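Local coordinates for protein phosphoacetylglucosamine mutase (Aspergillus lentulus, PDB 5O9X) that interconverts N-acetylglucosamine 6-phosphate and N-acetylglucosamine 1-phosphate, as a phosphoacetylglucosamine mutase of the phosphoglucomutase/phosphomannomutase superfamily, at residues A[54-59]-A[116-121]; A[93-98]-A[112-117]; A[204-209]-A[438-443]. The protein carries 1 engineered substitution. One frame throughout, in Å; residues are numbered along the deposited sequence.

Contact 1: residues A[54-59]-A[116-121]; sequences SKKLSG and KEIDVS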
ATOM      1  N   SER A  54      11.692   1.208  19.229  1.00 23.39           N
ATOM      2  CA  SER A  54      10.720   1.518  20.263  1.00 25.24           C
ATOM      3  C   SER A  54      11.419   2.278  21.398  1.00 29.73           C
ATOM      4  O   SER A  54      10.897   3.313  21.856  1.00 28.69           O
ATOM      5  CB  SER A  54      10.142   0.227  20.826  1.00 22.46           C
ATOM      6  OG  SER A  54       9.197   0.541  21.814  1.00 27.52           O
ATOM      7  N   LYS A  55      12.560   1.722  21.860  1.00 29.28           N
ATOM      8  CA  LYS A  55      13.403   2.389  22.910  1.00 33.70           C
ATOM      9  C   LYS A  55      13.767   3.850  22.550  1.00 33.78           C
ATOM     10  O   LYS A  55      13.531   4.766  23.380  1.00 34.20           O
ATOM     11  CB  LYS A  55      14.645   1.525  23.230  1.00 28.41           C
ATOM     12  CG  LYS A  55      14.366   0.290  24.069  1.00 31.00           C
ATOM     13  CD  LYS A  55      15.680  -0.483  24.284  1.00 32.43           C
ATOM     14  CE  LYS A  55      15.514  -1.804  24.985  1.00 35.62           C
ATOM     15  NZ  LYS A  55      15.270  -1.665  26.460  1.00 38.11           N
ATOM     16  N   LYS A  56      14.212   4.080  21.300  1.00 30.90           N
ATOM     17  CA  LYS A  56      14.552   5.430  20.818  1.00 32.19           C
ATOM     18  C   LYS A  56      13.350   6.348  20.882  1.00 34.68           C
ATOM     19  O   LYS A  56      13.521   7.547  21.179  1.00 30.32           O
ATOM     20  CB  LYS A  56      15.111   5.442  19.380  1.00 31.71           C
ATOM     21  CG  LYS A  56      15.582   6.802  18.862  1.00 32.79           C
ATOM     22  CD  LYS A  56      16.727   7.411  19.724  1.00 33.00           C
ATOM     23  CE  LYS A  56      17.321   8.656  19.052  1.00 33.10           C
ATOM     24  NZ  LYS A  56      18.398   9.210  19.922  1.00 36.27           N
ATOM     25  N   LEU A  57      12.157   5.783  20.627  1.00 30.45           N
ATOM     26  CA  LEU A  57      10.915   6.543  20.689  1.00 32.32           C
ATOM     27  C   LEU A  57      10.238   6.407  22.042  1.00 34.45           C
ATOM     28  O   LEU A  57       9.014   6.335  22.117  1.00 37.02           O
ATOM     29  CB  LEU A  57      10.014   6.212  19.479  1.00 30.33           C
ATOM     30  CG  LEU A  57      10.636   6.596  18.117  1.00 30.05           C
ATOM     31  CD1 LEU A  57       9.702   6.162  16.968  1.00 29.00           C
ATOM     32  CD2 LEU A  57      10.885   8.096  17.991  1.00 31.12           C
ATOM     33  N   SER A  58      11.068   6.321  23.105  1.00 32.87           N
ATOM     34  CA  SER A  58      10.634   6.306  24.540  1.00 35.61           C
ATOM     35  C   SER A  58       9.536   5.288  24.860  1.00 34.73           C
ATOM     36  O   SER A  58       8.609   5.577  25.637  1.00 35.45           O
ATOM     37  CB  SER A  58      10.187   7.714  25.025  1.00 43.49           C
ATOM     38  OG  SER A  58      11.029   8.785  24.598  1.00 49.24           O
ATOM     39  N   GLY A  59       9.649   4.106  24.250  1.00 34.50           N
ATOM     40  CA  GLY A  59       8.783   2.944  24.507  1.00 29.44           C
ATOM     41  C   GLY A  59       7.437   2.963  23.793  1.00 31.05           C
ATOM     42  O   GLY A  59       6.498   2.291  24.229  1.00 27.76           O
ATOM     43  N   LYS A 116      24.934   2.959  20.308  1.00 38.05           N
ATOM     44  CA  LYS A 116      25.884   4.112  20.324  1.00 43.17           C
ATOM     45  C   LYS A 116      25.592   5.090  19.221  1.00 42.15           C
ATOM     46  O   LYS A 116      25.468   6.288  19.482  1.00 42.55           O
ATOM     47  CB  LYS A 116      27.352   3.667  20.191  1.00 55.05           C
ATOM     48  CG  LYS A 116      28.092   3.492  21.514  1.00 69.59           C
ATOM     49  CD  LYS A 116      29.077   2.317  21.429  1.00 81.52           C
ATOM     50  CE  LYS A 116      29.534   1.811  22.797  1.00 82.99           C
ATOM     51  NZ  LYS A 116      30.864   2.354  23.205  1.00 82.74           N
ATOM     52  N   GLU A 117      25.468   4.583  17.989  1.00 38.71           N
ATOM     53  CA  GLU A 117      25.286   5.436  16.848  1.00 36.33           C
ATOM     54  C   GLU A 117      23.907   6.151  16.916  1.00 38.48           C
ATOM     55  O   GLU A 117      23.801   7.371  16.715  1.00 36.95           O
ATOM     56  CB  GLU A 117      25.489   4.633  15.561  1.00 39.05           C
ATOM     57  CG  GLU A 117      25.126   5.410  14.289  1.00 42.43           C
ATOM     58  CD  GLU A 117      25.380   4.653  12.976  1.00 47.46           C
ATOM     59  OE1 GLU A 117      25.753   3.428  12.994  1.00 55.91           O
ATOM     60  OE2 GLU A 117      25.199   5.302  11.909  1.00 46.03           O
ATOM     61  N   ILE A 118      22.855   5.395  17.227  1.00 35.59           N
ATOM     62  CA  ILE A 118      21.497   5.952  17.296  1.00 35.94           C
ATOM     63  C   ILE A 118      21.359   6.825  18.602  1.00 35.77           C
ATOM     64  O   ILE A 118      20.503   7.742  18.708  1.00 35.76           O
ATOM     65  CB  ILE A 118      20.388   4.813  17.201  1.00 34.47           C
ATOM     66  CG1 ILE A 118      20.584   3.911  15.936  1.00 32.77           C
ATOM     67  CG2 ILE A 118      18.993   5.439  17.200  1.00 34.83           C
ATOM     68  CD1 ILE A 118      19.536   2.801  15.767  1.00 35.33           C
ATOM     69  N   ASP A 119      22.212   6.505  19.571  1.00 38.03           N
ATOM     70  CA  ASP A 119      22.186   7.067  20.936  1.00 43.36           C
ATOM     71  C   ASP A 119      20.834   6.730  21.594  1.00 39.87           C
ATOM     72  O   ASP A 119      19.928   7.554  21.698  1.00 39.38           O
ATOM     73  CB  ASP A 119      22.581   8.563  20.952  1.00 41.50           C
ATOM     74  CG  ASP A 119      22.494   9.171  22.341  1.00 49.22           C
ATOM     75  OD1 ASP A 119      22.746   8.436  23.314  1.00 44.73           O
ATOM     76  OD2 ASP A 119      22.116  10.364  22.444  1.00 53.42           O
ATOM     77  N   VAL A 120      20.697   5.456  21.926  1.00 37.39           N
ATOM     78  CA  VAL A 120      19.454   4.921  22.475  1.00 39.64           C
ATOM     79  C   VAL A 120      19.623   4.703  23.977  1.00 37.31           C
ATOM     80  O   VAL A 120      20.573   4.012  24.392  1.00 36.26           O
ATOM     81  CB  VAL A 120      19.046   3.590  21.809  1.00 36.52           C
ATOM     82  CG1 VAL A 120      17.763   3.039  22.424  1.00 34.69           C
ATOM     83  CG2 VAL A 120      18.896   3.767  20.291  1.00 39.91           C
ATOM     84  N   SER A 121      18.722   5.315  24.762  1.00 40.10           N
ATOM     85  CA  SER A 121      18.586   5.029  26.219  1.00 42.22           C
ATOM     86  C   SER A 121      18.056   3.607  26.508  1.00 44.89           C
ATOM     87  O   SER A 121      16.823   3.391  26.538  1.00 47.47           O
ATOM     88  CB  SER A 121      17.701   6.091  26.890  1.00 40.34           C
ATOM     89  OG  SER A 121      18.175   7.385  26.581  1.00 41.84           O
TER
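Lys56, the last residue of helix 40-56, stretches its side chain to Ile118 and Asp119 at the end of helix 107-118, so that two helix termini of the alpha/beta/alpha domain I meet. Both helices finish in a Schellman motif, with Ser58 and Asp119 as the C-prime residues of positive phi. The backbones come nearest where the CA atoms of Lys56 and Val120 are 5.2 Å apart.

The tightly packed part is apolar and lies on the inner side. Val120 CG1, anti to its own backbone N, butts against Lys55 CB at 3.6 Å, and the same methyl reaches the Lys56 backbone N. Beside it the buried Ile118 offers CG2 to the aliphatic run of Lys56, 3.9 Å from Lys56 CD; Trp92 of helix 91-101 touches both of these side chains. Lys55 gives this packing only the root of its chain: its amine turns away to the carbonyl oxygens of Met122 and Asn124.

The exposed side is polar. A bend at chi2 (60°) places CD of Lys56 toward the outgoing turn, and the otherwise extended chain delivers NZ to two successive carbonyls, which grip it. An ammonium at the C-terminal end of helix 107-118 would be expected to interact well with the partial negative charge there. The Asp119 carboxylate stands loosely by, its OD2 4.6 Å from Lys56 NZ, where it could have at most a modest electrostatic influence, without a salt bridge.

The two bonds differ in geometry. Lys56 NZ meets Ile118 O at 2.8 Å with a C=O...N angle of 156°, tilted 18° from the carbonyl plane, whereas it approaches Asp119 O at 2.9 Å from above the plane of that carbonyl.

Contact 2: residues A[93-98]-A[112-117]; sequences EAYATK and DELVKE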
ATOM      1  N   GLU A  93      16.086   2.395   7.587  1.00 28.37           N
ATOM      2  CA  GLU A  93      16.220   1.226   6.679  1.00 26.50           C
ATOM      3  C   GLU A  93      17.696   0.769   6.621  1.00 30.67           C
ATOM      4  O   GLU A  93      17.954  -0.439   6.619  1.00 27.97           O
ATOM      5  CB  GLU A  93      15.680   1.535   5.277  1.00 29.67           C
ATOM      6  CG  GLU A  93      14.253   2.098   5.297  1.00 30.57           C
ATOM      7  CD  GLU A  93      13.770   2.489   3.929  1.00 31.78           C
ATOM      8  OE1 GLU A  93      14.609   2.549   2.989  1.00 26.14           O
ATOM      9  OE2 GLU A  93      12.549   2.678   3.796  1.00 33.19           O
ATOM     10  N   ALA A  94      18.655   1.725   6.594  1.00 29.85           N
ATOM     11  CA  ALA A  94      20.090   1.359   6.701  1.00 27.73           C
ATOM     12  C   ALA A  94      20.453   0.583   7.946  1.00 26.16           C
ATOM     13  O   ALA A  94      21.287  -0.344   7.878  1.00 27.18           O
ATOM     14  CB  ALA A  94      21.024   2.582   6.589  1.00 30.59           C
ATOM     15  N   TYR A  95      19.914   0.976   9.089  1.00 23.86           N
ATOM     16  CA  TYR A  95      20.179   0.213  10.304  1.00 25.10           C
ATOM     17  C   TYR A  95      19.622  -1.231  10.175  1.00 27.29           C
ATOM     18  O   TYR A  95      20.278  -2.210  10.577  1.00 26.63           O
ATOM     19  CB  TYR A  95      19.530   0.866  11.499  1.00 26.03           C
ATOM     20  CG  TYR A  95      19.886   2.320  11.721  1.00 28.17           C
ATOM     21  CD1 TYR A  95      21.196   2.806  11.472  1.00 31.54           C
ATOM     22  CD2 TYR A  95      18.942   3.198  12.260  1.00 28.00           C
ATOM     23  CE1 TYR A  95      21.520   4.142  11.695  1.00 34.26           C
ATOM     24  CE2 TYR A  95      19.261   4.535  12.507  1.00 32.10           C
ATOM     25  CZ  TYR A  95      20.550   4.997  12.238  1.00 33.88           C
ATOM     26  OH  TYR A  95      20.832   6.322  12.451  1.00 34.16           O
ATOM     27  N   ALA A  96      18.396  -1.351   9.626  1.00 24.01           N
ATOM     28  CA  ALA A  96      17.814  -2.708   9.495  1.00 23.54           C
ATOM     29  C   ALA A  96      18.721  -3.551   8.654  1.00 22.91           C
ATOM     30  O   ALA A  96      18.928  -4.718   8.943  1.00 23.70           O
ATOM     31  CB  ALA A  96      16.448  -2.614   8.867  1.00 24.33           C
ATOM     32  N   THR A  97      19.215  -2.957   7.552  1.00 25.25           N
ATOM     33  CA  THR A  97      20.003  -3.681   6.567  1.00 28.19           C
ATOM     34  C   THR A  97      21.364  -4.073   7.161  1.00 26.76           C
ATOM     35  O   THR A  97      21.916  -5.135   6.835  1.00 26.67           O
ATOM     36  CB  THR A  97      20.168  -2.801   5.312  1.00 29.98           C
ATOM     37  OG1 THR A  97      18.887  -2.479   4.812  1.00 28.52           O
ATOM     38  CG2 THR A  97      21.006  -3.434   4.217  1.00 31.53           C
ATOM     39  N   LYS A  98      21.869  -3.255   8.101  1.00 27.00           N
ATOM     40  CA  LYS A  98      23.150  -3.599   8.742  1.00 26.54           C
ATOM     41  C   LYS A  98      22.915  -4.806   9.655  1.00 27.19           C
ATOM     42  O   LYS A  98      23.692  -5.746   9.644  1.00 29.36           O
ATOM     43  CB  LYS A  98      23.645  -2.379   9.515  1.00 33.37           C
ATOM     44  CG  LYS A  98      24.980  -2.566  10.232  1.00 41.87           C
ATOM     45  CD  LYS A  98      25.122  -1.542  11.362  1.00 49.32           C
ATOM     46  CE  LYS A  98      25.518  -0.153  10.861  1.00 56.47           C
ATOM     47  NZ  LYS A  98      27.001  -0.046  10.837  1.00 51.44           N
ATOM     48  N   ASP A 112      25.028  -3.405  19.767  1.00 37.02           N
ATOM     49  CA  ASP A 112      25.676  -2.354  20.604  1.00 39.28           C
ATOM     50  C   ASP A 112      26.228  -1.185  19.797  1.00 37.12           C
ATOM     51  O   ASP A 112      26.092  -0.011  20.202  1.00 41.77           O
ATOM     52  CB  ASP A 112      26.765  -2.942  21.513  1.00 46.27           C
ATOM     53  CG  ASP A 112      26.179  -3.662  22.716  1.00 56.51           C
ATOM     54  OD1 ASP A 112      25.281  -3.064  23.391  1.00 56.82           O
ATOM     55  OD2 ASP A 112      26.615  -4.820  22.968  1.00 51.29           O
ATOM     56  N   GLU A 113      26.788  -1.496  18.623  1.00 33.70           N
ATOM     57  CA  GLU A 113      27.294  -0.475  17.727  1.00 34.18           C
ATOM     58  C   GLU A 113      26.123   0.465  17.403  1.00 35.72           C
ATOM     59  O   GLU A 113      26.250   1.706  17.472  1.00 37.08           O
ATOM     60  CB  GLU A 113      27.832  -1.185  16.500  1.00 41.69           C
ATOM     61  CG  GLU A 113      28.648  -0.399  15.510  1.00 51.29           C
ATOM     62  CD  GLU A 113      28.917  -1.209  14.236  1.00 65.25           C
ATOM     63  OE1 GLU A 113      29.313  -2.416  14.310  1.00 67.57           O
ATOM     64  OE2 GLU A 113      28.716  -0.628  13.151  1.00 62.93           O
ATOM     65  N   LEU A 114      24.941  -0.129  17.159  1.00 32.22           N
ATOM     66  CA  LEU A 114      23.749   0.664  16.869  1.00 30.11           C
ATOM     67  C   LEU A 114      23.251   1.473  18.023  1.00 27.57           C
ATOM     68  O   LEU A 114      22.801   2.628  17.808  1.00 35.05           O
ATOM     69  CB  LEU A 114      22.616  -0.177  16.241  1.00 27.40           C
ATOM     70  CG  LEU A 114      22.817  -0.490  14.770  1.00 28.55           C
ATOM     71  CD1 LEU A 114      21.781  -1.519  14.254  1.00 31.62           C
ATOM     72  CD2 LEU A 114      22.802   0.765  13.911  1.00 29.58           C
ATOM     73  N   VAL A 115      23.296   0.921  19.233  1.00 31.28           N
ATOM     74  CA  VAL A 115      22.794   1.732  20.346  1.00 35.48           C
ATOM     75  C   VAL A 115      23.613   3.051  20.531  1.00 32.48           C
ATOM     76  O   VAL A 115      23.027   4.110  20.810  1.00 30.20           O
ATOM     77  CB  VAL A 115      22.523   0.939  21.667  1.00 42.23           C
ATOM     78  CG1 VAL A 115      22.476  -0.558  21.463  1.00 41.66           C
ATOM     79  CG2 VAL A 115      23.446   1.303  22.826  1.00 40.30           C
ATOM     80  N   LYS A 116      24.934   2.959  20.308  1.00 38.05           N
ATOM     81  CA  LYS A 116      25.884   4.112  20.324  1.00 43.17           C
ATOM     82  C   LYS A 116      25.592   5.090  19.221  1.00 42.15           C
ATOM     83  O   LYS A 116      25.468   6.288  19.482  1.00 42.55           O
ATOM     84  CB  LYS A 116      27.352   3.667  20.191  1.00 55.05           C
ATOM     85  CG  LYS A 116      28.092   3.492  21.514  1.00 69.59           C
ATOM     86  CD  LYS A 116      29.077   2.317  21.429  1.00 81.52           C
ATOM     87  CE  LYS A 116      29.534   1.811  22.797  1.00 82.99           C
ATOM     88  NZ  LYS A 116      30.864   2.354  23.205  1.00 82.74           N
ATOM     89  N   GLU A 117      25.468   4.583  17.989  1.00 38.71           N
ATOM     90  CA  GLU A 117      25.286   5.436  16.848  1.00 36.33           C
ATOM     91  C   GLU A 117      23.907   6.151  16.916  1.00 38.48           C
ATOM     92  O   GLU A 117      23.801   7.371  16.715  1.00 36.95           O
ATOM     93  CB  GLU A 117      25.489   4.633  15.561  1.00 39.05           C
ATOM     94  CG  GLU A 117      25.126   5.410  14.289  1.00 42.43           C
ATOM     95  CD  GLU A 117      25.380   4.653  12.976  1.00 47.46           C
ATOM     96  OE1 GLU A 117      25.753   3.428  12.994  1.00 55.91           O
ATOM     97  OE2 GLU A 117      25.199   5.302  11.909  1.00 46.03           O
TER
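Tyr95 and Lys98, one turn apart on helix 91-101, face Glu113, Leu114 and Glu117 of helix 107-118 in an antiparallel alpha-alpha hairpin of domain I. The short segments run at 162° to each other with their axes 11.4 Å apart at closest approach, a wide spacing bridged by long side chains.

The apolar part centres on Leu114, whose CD2 comes obliquely to the Tyr95 ring, 3.6 Å from Tyr95 CD1. The same methyl meets Lys98 CD at 4.1 Å as the lysine and leucine chains slide past each other in opposite directions. Leu49 and Leu52 of helix 40-56 touch Tyr95 and Leu114 respectively, and Trp92 adds an edge-to-face contact with the tyrosine.

The ionic part is at the surface. Lys98 leaves its helix with CG anti to the backbone N (chi1 -179°), and bends at chi3 and chi4 bring its amine round to Glu113, whose chain it crosses at about a right angle. Lys98 NZ makes a salt bridge with Glu113 OE2 at 2.9 Å, meeting that oxygen nearly in line with its C-O bond. Glu117 provides a second, looser negative charge, its OE1 4.3 Å from Lys98 NZ; the pair of carboxylates would be expected to stabilise the ammonium form.

A carboxylate also borders the aromatic ring. The Glu117 carboxylate is turned 77° from the plane of Tyr95, and its OE2 lies at the ring edge, 3.9 Å from Tyr95 CE1.

Contact 3: residues A[204-209]-A[438-443]; sequences RGVKVK and ILAHKG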
ATOM      1  N   ARG A 204     -25.068   9.078   4.948  1.00 23.83           N
ATOM      2  CA  ARG A 204     -26.391   9.657   5.372  1.00 29.75           C
ATOM      3  C   ARG A 204     -27.081  10.250   4.116  1.00 28.11           C
ATOM      4  O   ARG A 204     -26.491  11.079   3.385  1.00 24.84           O
ATOM      5  CB  ARG A 204     -26.245  10.713   6.473  1.00 31.70           C
ATOM      6  CG  ARG A 204     -27.587  11.393   6.835  1.00 43.03           C
ATOM      7  CD  ARG A 204     -27.416  12.773   7.504  1.00 50.65           C
ATOM      8  NE  ARG A 204     -26.456  12.697   8.614  1.00 56.71           N
ATOM      9  CZ  ARG A 204     -26.741  12.265   9.843  1.00 66.92           C
ATOM     10  NH1 ARG A 204     -27.981  11.871  10.162  1.00 63.48           N
ATOM     11  NH2 ARG A 204     -25.769  12.220  10.752  1.00 67.17           N
ATOM     12  N   GLY A 205     -28.250   9.691   3.813  1.00 28.59           N
ATOM     13  CA  GLY A 205     -29.117  10.290   2.824  1.00 31.41           C
ATOM     14  C   GLY A 205     -28.967   9.737   1.428  1.00 30.87           C
ATOM     15  O   GLY A 205     -29.692  10.176   0.545  1.00 23.23           O
ATOM     16  N   VAL A 206     -28.043   8.784   1.196  1.00 22.01           N
ATOM     17  CA  VAL A 206     -27.906   8.210  -0.174  1.00 23.67           C
ATOM     18  C   VAL A 206     -27.862   6.694  -0.056  1.00 24.45           C
ATOM     19  O   VAL A 206     -27.713   6.168   1.031  1.00 24.33           O
ATOM     20  CB  VAL A 206     -26.587   8.763  -0.874  1.00 21.54           C
ATOM     21  CG1 VAL A 206     -26.568  10.312  -0.899  1.00 21.62           C
ATOM     22  CG2 VAL A 206     -25.331   8.300  -0.133  1.00 20.57           C
ATOM     23  N   LYS A 207     -27.888   6.004  -1.168  1.00 26.07           N
ATOM     24  CA  LYS A 207     -27.812   4.548  -1.184  1.00 25.79           C
ATOM     25  C   LYS A 207     -26.952   4.101  -2.336  1.00 24.84           C
ATOM     26  O   LYS A 207     -26.965   4.721  -3.410  1.00 21.92           O
ATOM     27  CB  LYS A 207     -29.221   3.951  -1.395  1.00 31.58           C
ATOM     28  CG  LYS A 207     -30.088   4.050  -0.117  1.00 34.15           C
ATOM     29  CD  LYS A 207     -31.167   2.976  -0.100  1.00 43.88           C
ATOM     30  CE  LYS A 207     -32.225   3.330   0.925  1.00 46.42           C
ATOM     31  NZ  LYS A 207     -32.496   2.159   1.817  1.00 53.86           N
ATOM     32  N   VAL A 208     -26.210   3.011  -2.108  1.00 20.93           N
ATOM     33  CA  VAL A 208     -25.498   2.300  -3.142  1.00 21.02           C
ATOM     34  C   VAL A 208     -26.504   1.627  -4.065  1.00 23.12           C
ATOM     35  O   VAL A 208     -27.515   1.161  -3.593  1.00 22.50           O
ATOM     36  CB  VAL A 208     -24.613   1.202  -2.460  1.00 20.67           C
ATOM     37  CG1 VAL A 208     -24.048   0.235  -3.477  1.00 19.79           C
ATOM     38  CG2 VAL A 208     -23.486   1.901  -1.696  1.00 19.70           C
ATOM     39  N   LYS A 209     -26.198   1.494  -5.334  1.00 22.41           N
ATOM     40  CA  LYS A 209     -27.057   0.772  -6.222  1.00 25.24           C
ATOM     41  C   LYS A 209     -26.181  -0.333  -6.823  1.00 27.59           C
ATOM     42  O   LYS A 209     -25.019  -0.063  -7.243  1.00 26.39           O
ATOM     43  CB  LYS A 209     -27.576   1.804  -7.263  1.00 37.23           C
ATOM     44  CG  LYS A 209     -27.966   1.303  -8.653  1.00 52.17           C
ATOM     45  CD  LYS A 209     -29.443   0.861  -8.758  1.00 65.62           C
ATOM     46  CE  LYS A 209     -29.708  -0.017  -9.988  1.00 62.76           C
ATOM     47  NZ  LYS A 209     -28.736  -1.168 -10.123  1.00 54.89           N
ATOM     48  N   ILE A 438     -18.692   7.398  -2.667  1.00 16.38           N
ATOM     49  CA  ILE A 438     -18.630   8.393  -3.714  1.00 15.57           C
ATOM     50  C   ILE A 438     -19.596   8.141  -4.843  1.00 15.81           C
ATOM     51  O   ILE A 438     -20.310   9.076  -5.314  1.00 16.42           O
ATOM     52  CB  ILE A 438     -17.191   8.617  -4.259  1.00 14.93           C
ATOM     53  CG1 ILE A 438     -16.282   9.155  -3.139  1.00 16.61           C
ATOM     54  CG2 ILE A 438     -17.277   9.678  -5.424  1.00 14.51           C
ATOM     55  CD1 ILE A 438     -14.779   9.072  -3.542  1.00 17.99           C
ATOM     56  N   LEU A 439     -19.576   6.937  -5.390  1.00 14.59           N
ATOM     57  CA  LEU A 439     -20.527   6.596  -6.484  1.00 14.90           C
ATOM     58  C   LEU A 439     -21.962   6.779  -6.032  1.00 15.99           C
ATOM     59  O   LEU A 439     -22.814   7.197  -6.855  1.00 16.89           O
ATOM     60  CB  LEU A 439     -20.375   5.141  -6.925  1.00 15.05           C
ATOM     61  CG  LEU A 439     -18.964   4.934  -7.538  1.00 18.67           C
ATOM     62  CD1 LEU A 439     -18.766   3.413  -7.710  1.00 17.85           C
ATOM     63  CD2 LEU A 439     -18.687   5.708  -8.857  1.00 17.06           C
ATOM     64  N   ALA A 440     -22.253   6.447  -4.758  1.00 15.40           N
ATOM     65  CA  ALA A 440     -23.645   6.553  -4.242  1.00 16.38           C
ATOM     66  C   ALA A 440     -24.033   8.072  -4.222  1.00 17.85           C
ATOM     67  O   ALA A 440     -25.178   8.420  -4.559  1.00 16.91           O
ATOM     68  CB  ALA A 440     -23.761   5.990  -2.817  1.00 16.54           C
ATOM     69  N   HIS A 441     -23.110   8.954  -3.773  1.00 16.20           N
ATOM     70  CA  HIS A 441     -23.407  10.375  -3.745  1.00 17.85           C
ATOM     71  C   HIS A 441     -23.538  11.013  -5.143  1.00 19.36           C
ATOM     72  O   HIS A 441     -24.468  11.796  -5.403  1.00 15.75           O
ATOM     73  CB  HIS A 441     -22.345  11.147  -2.967  1.00 20.06           C
ATOM     74  CG  HIS A 441     -22.508  11.049  -1.482  1.00 24.81           C
ATOM     75  ND1 HIS A 441     -23.237  11.977  -0.767  1.00 26.02           N
ATOM     76  CD2 HIS A 441     -22.081  10.123  -0.585  1.00 23.02           C
ATOM     77  CE1 HIS A 441     -23.212  11.650   0.518  1.00 26.43           C
ATOM     78  NE2 HIS A 441     -22.538  10.522   0.653  1.00 26.55           N
ATOM     79  N   LYS A 442     -22.621  10.664  -6.034  1.00 15.94           N
ATOM     80  CA  LYS A 442     -22.655  11.194  -7.405  1.00 17.93           C
ATOM     81  C   LYS A 442     -23.824  10.613  -8.194  1.00 17.85           C
ATOM     82  O   LYS A 442     -24.300  11.249  -9.160  1.00 17.54           O
ATOM     83  CB  LYS A 442     -21.308  10.904  -8.156  1.00 16.83           C
ATOM     84  CG  LYS A 442     -20.088  11.722  -7.605  1.00 17.89           C
ATOM     85  CD  LYS A 442     -18.857  11.328  -8.508  1.00 18.73           C
ATOM     86  CE  LYS A 442     -17.571  12.142  -8.324  1.00 20.35           C
ATOM     87  NZ  LYS A 442     -17.804  13.585  -8.665  1.00 21.20           N
ATOM     88  N   GLY A 443     -24.265   9.409  -7.833  1.00 17.11           N
ATOM     89  CA  GLY A 443     -25.379   8.673  -8.533  1.00 15.91           C
ATOM     90  C   GLY A 443     -24.786   7.873  -9.693  1.00 19.02           C
ATOM     91  O   GLY A 443     -25.494   7.245 -10.468  1.00 17.72           O
TER
HETATM   92  O   HOH W   1     -26.668   6.626  -5.896  1.00 42.27           O
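The imidazole of His441 carries Val206 over one face. Val206 CG2 lies 3.8 Å from the ring centroid and 18° off the ring normal, a CH-pi contact, and is nearest to NE2 and CD2. The other methyl, CG1, takes the far part of the ring, 3.7 Å from His441 ND1, so the forked end of the valine spans the imidazole and the two side chains cross at about a right angle. Chi1 of -55° sets Val206 CG1 anti to the carbonyl carbon, which leaves CG2 between the backbone N and the carbonyl carbon; both methyls then reach the imidazole. His441 NE2 is bonded to Val202 O, which helps to set the rotation of the ring, and Phe316 meets the imidazole with the planes at about 45°.

Next to the ring, Ala440 fits its single methyl against the extended backbone of 206-208. Ala440 CB is 3.9 Å from Val206 CG2 and 3.5 Å from Lys207 O, while Val208, whose side chain starts away from the helix, touches it more lightly with CG2. The small side chain lets the loop backbone come close, the CA atoms of Val208 and Ala440 standing 4.8 Å apart.

Polar atoms are joined here through solvent. A water sits 2.7 Å from Ala440 O and 3.1 Å from Lys207 O, positioned to donate to each, although other acceptors compete for its protons.

The contact presses the loop between helix 188-202 and strand 212-215, in domain II, onto the C-terminal end of helix 428-442, in domain III. Arg279 of strand 279-283 touches Val208 and Leu439 and bonds to Lys209 O, while helix 306-324 packs on Ile438 and Lys442.

From the N terminus, the chain leaves helix 40-56, passes through strands 61-66 and 75-81, and runs down helix 91-101 and back along helix 107-118. Contact 2 closes the short hairpin of these last two helices; contact 1 opens earlier and ends on the same stretch, so its longer loop takes in most of contact 2. They share Lys116 and Glu117, and touch through Ile118 CD1 against the Tyr95 ring, uniting three helices of domain I. Contact 3 follows in series, about 48 Å from contact 1 and 50 Å from contact 2 between centres, on the opposite side of the chain's centre, where it closes a span of 228 residues and ties domain II to domain III.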